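Side-chain contacts in putative N-acetylmuramoyl-L-alanine amidase (Enterococcus phage phiM1EF22, PDB 7D55), which probably directs a phage endolysin to the enterococcal cell wall, forming its tetrameric cell-binding domain: residues Asp47-Arg50 / Lys51-Lys55; Glu64-Lys67 / Asn68-Trp71. All coordinates share one frame; numbering follows the deposited sequence.

Contact 1. Residues Asp47-Arg50 / Lys51-Lys55; sequences DIYR and KNNGK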
# COMPACT_ATOMS: atom_id res chain seq x y z
N ASP A 47 -15.15 9.18 -3.43
CA ASP A 47 -15.86 8.41 -4.46
C ASP A 47 -15.19 7.07 -4.70
O ASP A 47 -15.85 6.03 -4.76
CB ASP A 47 -15.91 9.22 -5.76
CG ASP A 47 -16.88 8.63 -6.77
OD1 ASP A 47 -18.10 8.69 -6.52
OD2 ASP A 47 -16.43 8.10 -7.82
N ILE A 48 -13.86 7.06 -4.84
CA ILE A 48 -13.16 5.81 -5.10
C ILE A 48 -13.29 4.87 -3.92
O ILE A 48 -13.52 3.67 -4.08
CB ILE A 48 -11.68 6.08 -5.45
CG1 ILE A 48 -11.56 6.86 -6.76
CG2 ILE A 48 -10.90 4.76 -5.54
CD1 ILE A 48 -10.18 7.45 -6.96
N TYR A 49 -13.16 5.41 -2.70
CA TYR A 49 -13.31 4.56 -1.53
C TYR A 49 -14.70 3.92 -1.50
O TYR A 49 -14.84 2.72 -1.25
CB TYR A 49 -13.05 5.36 -0.25
CG TYR A 49 -13.09 4.51 1.00
CD1 TYR A 49 -14.30 4.14 1.57
CD2 TYR A 49 -11.92 4.07 1.60
CE1 TYR A 49 -14.35 3.36 2.71
CE2 TYR A 49 -11.96 3.30 2.74
CZ TYR A 49 -13.18 2.95 3.29
OH TYR A 49 -13.24 2.18 4.42
N ARG A 50 -15.73 4.73 -1.76
CA ARG A 50 -17.09 4.21 -1.75
C ARG A 50 -17.30 3.16 -2.83
O ARG A 50 -17.97 2.14 -2.59
CB ARG A 50 -18.09 5.36 -1.90
CG ARG A 50 -19.52 4.99 -1.51
CD ARG A 50 -20.45 6.18 -1.65
NE ARG A 50 -20.01 7.30 -0.83
CZ ARG A 50 -19.46 8.42 -1.31
NH1 ARG A 50 -19.28 8.56 -2.61
NH2 ARG A 50 -19.09 9.38 -0.47
N LYS A 51 -16.74 3.37 -4.02
CA LYS A 51 -16.90 2.38 -5.08
C LYS A 51 -16.23 1.06 -4.71
O LYS A 51 -16.74 -0.01 -5.08
CB LYS A 51 -16.35 2.92 -6.40
CG LYS A 51 -17.33 3.83 -7.12
CD LYS A 51 -16.82 4.24 -8.49
CE LYS A 51 -17.91 4.91 -9.31
NZ LYS A 51 -18.61 6.00 -8.56
N ASN A 52 -15.12 1.10 -3.98
CA ASN A 52 -14.44 -0.12 -3.58
C ASN A 52 -15.16 -0.81 -2.43
O ASN A 52 -15.29 -2.04 -2.42
CB ASN A 52 -13.02 0.21 -3.15
CG ASN A 52 -12.07 0.25 -4.32
OD1 ASN A 52 -11.54 -0.78 -4.73
ND2 ASN A 52 -11.86 1.44 -4.88
N ASN A 53 -15.66 -0.04 -1.47
CA ASN A 53 -15.99 -0.58 -0.16
C ASN A 53 -17.46 -0.50 0.22
O ASN A 53 -17.86 -1.15 1.19
CB ASN A 53 -15.11 0.07 0.91
CG ASN A 53 -13.64 -0.10 0.59
OD1 ASN A 53 -13.18 -1.22 0.38
ND2 ASN A 53 -12.90 1.00 0.49
N GLY A 54 -18.27 0.24 -0.53
CA GLY A 54 -19.69 0.27 -0.23
C GLY A 54 -20.08 1.09 0.98
O GLY A 54 -21.23 1.00 1.42
N LYS A 55 -19.16 1.87 1.53
CA LYS A 55 -19.45 2.79 2.62
C LYS A 55 -18.49 3.97 2.51
O LYS A 55 -17.54 3.95 1.73
CB LYS A 55 -19.34 2.10 3.98
CG LYS A 55 -18.02 1.41 4.22
CD LYS A 55 -17.92 0.95 5.66
CE LYS A 55 -17.44 -0.48 5.75
NZ LYS A 55 -16.16 -0.68 5.03
O HOH W 1 -19.04 8.55 -9.52

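Contact 2. Residues Glu64-Lys67 / Asn68-Trp71; sequences EWNK and NAPW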
# COMPACT_ATOMS: atom_id res chain seq x y z
N GLU A 64 -13.07 15.52 16.96
CA GLU A 64 -12.39 14.33 17.46
C GLU A 64 -10.88 14.54 17.64
O GLU A 64 -10.30 14.15 18.66
CB GLU A 64 -12.61 13.16 16.48
CG GLU A 64 -14.02 12.60 16.41
CD GLU A 64 -14.92 13.35 15.44
OE1 GLU A 64 -16.03 13.76 15.86
OE2 GLU A 64 -14.52 13.53 14.27
N TRP A 65 -10.23 15.12 16.64
CA TRP A 65 -8.78 15.27 16.63
C TRP A 65 -8.46 16.75 16.52
O TRP A 65 -8.82 17.38 15.52
CB TRP A 65 -8.16 14.54 15.44
CG TRP A 65 -8.19 13.05 15.46
CD1 TRP A 65 -8.81 12.23 16.36
CD2 TRP A 65 -7.54 12.19 14.52
NE1 TRP A 65 -8.59 10.90 16.03
CE2 TRP A 65 -7.81 10.86 14.90
CE3 TRP A 65 -6.75 12.42 13.39
CZ2 TRP A 65 -7.32 9.76 14.19
CZ3 TRP A 65 -6.27 11.34 12.69
CH2 TRP A 65 -6.55 10.03 13.09
N ASN A 66 -7.77 17.30 17.52
CA ASN A 66 -7.48 18.73 17.54
C ASN A 66 -6.26 18.95 18.43
O ASN A 66 -5.63 17.99 18.88
CB ASN A 66 -8.72 19.50 17.99
CG ASN A 66 -9.25 18.99 19.30
OD1 ASN A 66 -8.53 18.93 20.30
ND2 ASN A 66 -10.52 18.59 19.31
N LYS A 67 -5.93 20.21 18.71
CA LYS A 67 -4.72 20.47 19.49
C LYS A 67 -4.84 19.98 20.92
O LYS A 67 -3.82 19.74 21.57
CB LYS A 67 -4.36 21.95 19.45
CG LYS A 67 -4.06 22.46 18.04
CD LYS A 67 -3.74 23.94 18.04
CE LYS A 67 -3.51 24.42 16.63
NZ LYS A 67 -3.49 25.93 16.60
N ASN A 68 -6.05 19.81 21.40
CA ASN A 68 -6.28 19.29 22.74
C ASN A 68 -6.28 17.77 22.77
O ASN A 68 -6.12 17.18 23.84
CB ASN A 68 -7.61 19.85 23.26
CG ASN A 68 -7.75 19.72 24.74
OD1 ASN A 68 -8.74 19.18 25.22
ND2 ASN A 68 -6.77 20.23 25.49
N ALA A 69 -6.45 17.13 21.60
CA ALA A 69 -6.37 15.68 21.47
C ALA A 69 -5.73 15.39 20.11
O ALA A 69 -6.41 15.02 19.14
CB ALA A 69 -7.75 15.03 21.57
N PRO A 70 -4.42 15.59 20.00
CA PRO A 70 -3.75 15.56 18.68
C PRO A 70 -3.42 14.16 18.19
O PRO A 70 -2.25 13.79 17.98
CB PRO A 70 -2.50 16.42 18.93
CG PRO A 70 -2.20 16.23 20.40
CD PRO A 70 -3.54 16.11 21.07
N TRP A 71 -4.47 13.36 17.95
CA TRP A 71 -4.27 11.98 17.53
C TRP A 71 -3.56 11.89 16.19
O TRP A 71 -2.92 10.87 15.90
CB TRP A 71 -5.63 11.29 17.47
CG TRP A 71 -6.16 10.99 18.82
CD1 TRP A 71 -7.09 11.71 19.53
CD2 TRP A 71 -5.78 9.89 19.65
NE1 TRP A 71 -7.32 11.11 20.75
CE2 TRP A 71 -6.53 9.99 20.85
CE3 TRP A 71 -4.89 8.82 19.50
CZ2 TRP A 71 -6.40 9.07 21.88
CZ3 TRP A 71 -4.78 7.91 20.52
CH2 TRP A 71 -5.52 8.04 21.70

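Contact 1. Residues Asp47-Arg50 / Lys51-Lys55
Ile48 O is gripped twice by Asn52, through its backbone N at 3.0 Å and through its side-chain ND2 at 2.9 Å. The two donors arrive from opposite faces of the carbonyl plane: the backbone bond is the ordinary helical one, whereas ND2 stands well above the plane, yet its N-H points almost straight at the oxygen (166°) and the acceptor lies in the plane of the amide. That second grip folds the Asn52 amide back on its own helix and helps fix its rotation. Asn52 OD1 accepts from Tyr49 OH of the second subunit, and ND2 also bonds Tyr2 O there, so one small side chain ties a helix turn to a subunit interface.

One residue further on, Asn53 crosses Tyr49 at about a right angle. Its ND2 sits 3.2 Å above the ring plane, over the centre, with amide and ring inclined at 61°. At the ring's edge, in its plane, Lys55 O approaches Tyr49 CD1 to 3.2 Å. These contacts mark the C-terminal end of helix 39-53, where Gly54 adopts positive phi and its N closes the last turn on Arg50 O at 2.8 Å. Lys55 O, buried here, also meets the CA-H of Arg50, while the Lys55 side chain reaches Asn52 O of the third subunit.

On another flank, Lys51 runs back along the helix to Asp47. Beyond CG the Lys51 chain is extended up to its last bond, where a bend (chi4 49°) brings NZ to Asp47 OD2 at 3.1 Å, a salt bridge in which NZ meets OD2 on the syn side, tilted out of the carboxylate plane. A water accepts from NZ and donates to Asp47 OD1, and Tyr60 of the second subunit bonds OD2.

Contact 2. Residues Glu64-Lys67 / Asn68-Trp71
Trp71 CB rests over one face of the Trp65 indole, 3.3 Å from the centroid of its five-membered ring and only 10° off the normal, a CH-pi contact. From there Trp71 CG lies 3.7 Å from Trp65 NE1, and Trp71 CD1 comes to 3.6 Å from Trp65 CD1. The two five-membered rings stay oblique, their planes 34° apart. The rest of the Trp71 indole leads away from Trp65; the residue also packs on Asp40 of the third subunit, while Tyr60 of the same chain stacks on the Trp65 ring.

What brings the two tryptophans together is a type I beta turn from Asn66 to Ala69, in the loop between strand 59-60 and helix 71-78. Asn66 N bonds Ala69 O at 3.1 Å, from well above the carbonyl plane, and Trp71 N reaches that oxygen from the opposite face, closing an inverse gamma turn centred on Pro70. The Asn66 side chain then reaches into the turn: chi1 of 53° sets CG between N and the carbonyl carbon, and OD1 accepts from Asn68 N at 2.9 Å on an in-plane lone pair, an Asx turn, with a weak bond from Ala69 N. Asn66 ND2 turns back to Gln62 O.

In the fold
The two contacts come in series along the chain, contact 1 closing before contact 2 opens, and they do not touch: their centres lie 27 Å apart and their nearest atoms about 13 Å. Contact 1 ends helix 39-53, some 18 Å from the centre of the chain; contact 2 lies nearer that centre, in the loop leading to helix 71-78. Strand 59-60, an outermost strand of the chain's mixed sheet, lies between them in sequence. Both nevertheless meet the third subunit, and contact 1 reaches the second subunit as well. A helix end and a loop turn, in separate parts of the fold, thus present side chains to neighbouring copies, in keeping with a tetrameric cell-binding domain.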